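Local atomic coordinates of RTX toxin RtxA (Vibrio vulnificus MO6-24/O, PDB entry 6IMP), a protein that is an alpha/beta hydrolase-fold effector domain of a MARTX toxin, probably acting as a hydrolase in virulence. Residues K100-L105 with I128-V133. Residues are numbered along the deposited sequence; the frame is centred on the assembly and turned at random.
Sequences KVVLFL and IDMLAV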
# COMPACT_ATOMS: atom_id res chain seq x y z
N LYS A 100 -3.10 -16.75 -5.64
CA LYS A 100 -4.39 -16.94 -4.97
C LYS A 100 -4.85 -15.68 -4.19
O LYS A 100 -6.05 -15.40 -4.14
CB LYS A 100 -4.34 -18.17 -4.03
CG LYS A 100 -5.53 -19.12 -4.15
CD LYS A 100 -6.73 -18.67 -3.33
CE LYS A 100 -6.54 -18.95 -1.84
NZ LYS A 100 -7.82 -18.90 -1.09
N VAL A 101 -3.91 -14.95 -3.58
CA VAL A 101 -4.26 -13.75 -2.77
C VAL A 101 -3.37 -12.50 -2.92
O VAL A 101 -2.14 -12.57 -2.84
CB VAL A 101 -4.40 -14.09 -1.27
CG1 VAL A 101 -4.89 -12.87 -0.50
CG2 VAL A 101 -5.37 -15.25 -1.08
N VAL A 102 -4.03 -11.36 -3.07
CA VAL A 102 -3.37 -10.05 -3.02
C VAL A 102 -3.41 -9.43 -1.62
O VAL A 102 -4.48 -9.25 -1.02
CB VAL A 102 -4.02 -9.06 -4.00
CG1 VAL A 102 -3.35 -7.69 -3.90
CG2 VAL A 102 -3.91 -9.59 -5.42
N LEU A 103 -2.23 -9.06 -1.14
CA LEU A 103 -2.12 -8.13 -0.04
C LEU A 103 -2.04 -6.70 -0.59
O LEU A 103 -0.98 -6.23 -1.02
CB LEU A 103 -0.89 -8.46 0.79
CG LEU A 103 -0.93 -8.00 2.24
CD1 LEU A 103 0.18 -8.72 3.00
CD2 LEU A 103 -0.78 -6.49 2.37
N PHE A 104 -3.18 -6.02 -0.60
CA PHE A 104 -3.24 -4.63 -1.06
C PHE A 104 -2.75 -3.67 0.02
O PHE A 104 -3.32 -3.61 1.12
CB PHE A 104 -4.67 -4.23 -1.46
CG PHE A 104 -4.75 -2.84 -2.06
CD1 PHE A 104 -4.00 -2.50 -3.18
CD2 PHE A 104 -5.52 -1.86 -1.46
CE1 PHE A 104 -4.04 -1.23 -3.70
CE2 PHE A 104 -5.57 -0.57 -1.98
CZ PHE A 104 -4.82 -0.26 -3.11
N LEU A 105 -1.74 -2.87 -0.32
CA LEU A 105 -1.36 -1.78 0.58
C LEU A 105 -1.75 -0.45 -0.01
O LEU A 105 -1.14 0.02 -0.96
CB LEU A 105 0.14 -1.80 0.89
CG LEU A 105 0.58 -2.94 1.83
CD1 LEU A 105 2.09 -3.16 1.70
CD2 LEU A 105 0.21 -2.68 3.28
N ILE A 128 -9.44 -14.32 -7.53
CA ILE A 128 -8.32 -14.03 -6.61
C ILE A 128 -8.84 -13.20 -5.42
O ILE A 128 -9.59 -12.23 -5.62
CB ILE A 128 -7.18 -13.28 -7.34
CG1 ILE A 128 -6.57 -14.16 -8.43
CG2 ILE A 128 -6.08 -12.87 -6.36
CD1 ILE A 128 -5.67 -13.42 -9.40
N ASP A 129 -8.45 -13.59 -4.20
CA ASP A 129 -8.87 -12.85 -2.99
C ASP A 129 -7.98 -11.64 -2.81
O ASP A 129 -6.78 -11.69 -3.11
CB ASP A 129 -8.77 -13.71 -1.72
CG ASP A 129 -9.46 -15.05 -1.86
OD1 ASP A 129 -10.65 -15.07 -2.21
OD2 ASP A 129 -8.81 -16.09 -1.59
N MET A 130 -8.55 -10.56 -2.30
CA MET A 130 -7.78 -9.36 -2.01
C MET A 130 -7.98 -8.92 -0.57
O MET A 130 -9.12 -8.66 -0.15
CB MET A 130 -8.18 -8.24 -2.95
CG MET A 130 -7.17 -7.12 -3.01
SD MET A 130 -7.92 -5.60 -3.59
CE MET A 130 -6.53 -4.93 -4.49
N LEU A 131 -6.87 -8.85 0.19
CA LEU A 131 -6.88 -8.26 1.55
C LEU A 131 -6.70 -6.75 1.47
O LEU A 131 -5.71 -6.27 0.92
CB LEU A 131 -5.78 -8.85 2.44
CG LEU A 131 -5.64 -8.15 3.82
CD1 LEU A 131 -6.90 -8.33 4.64
CD2 LEU A 131 -4.42 -8.63 4.61
N ALA A 132 -7.62 -6.02 2.09
CA ALA A 132 -7.66 -4.56 1.98
C ALA A 132 -7.91 -3.89 3.33
O ALA A 132 -9.06 -3.61 3.70
CB ALA A 132 -8.72 -4.14 0.98
N VAL A 133 -6.81 -3.59 4.01
CA VAL A 133 -6.82 -3.10 5.40
C VAL A 133 -6.14 -1.74 5.51
O VAL A 133 -5.06 -1.52 4.95
CB VAL A 133 -6.11 -4.11 6.32
CG1 VAL A 133 -6.03 -3.58 7.74
CG2 VAL A 133 -6.85 -5.43 6.28
O HOH W 1 -4.52 -4.81 3.60
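Val102 bonds through both its backbone N and O to Asp129 and Leu131, the residues flanking its partner Met130, which is the pattern of parallel beta pairing. Val102 N donates to Asp129 O (2.8 Å, 165° at the hydrogen). Val102 O accepts from Leu131 N at 2.7 Å. Phe104 N continues the pattern, donating to Leu131 O. Beyond that last bond a water bridges the strands, donating to Phe104 O and accepting from Val133 N. At the other end Asp129 N bonds to Lys100 O, and Lys100, whose chain bends at chi2 and chi3, brings its NZ to Asp129 OD2, a salt bridge of 3.0 Å. The carboxylate is held further by Gly86 N on OD1.

On the face carrying Val102, Phe104 and Met130, the Met130 and Val102 side chains lie side by side, pointing the same way. Met130 CG, anti to the backbone N (chi1 -163°), is 3.8 Å from Val102 CB. Met130 CE lies 3.6 Å from Phe104 CB. Met130 SD lies 5.2 Å from the centroid of the Phe104 ring, 39° off the normal, an oblique Met-aromatic contact.

Helix 112-124 connects the two strands as a beta-alpha-beta unit and packs on this face through Ile119 and Tyr123. In the alpha/beta hydrolase sheet, strand 172-177 flanks 101-105, while strand 78-84 flanks 129-133.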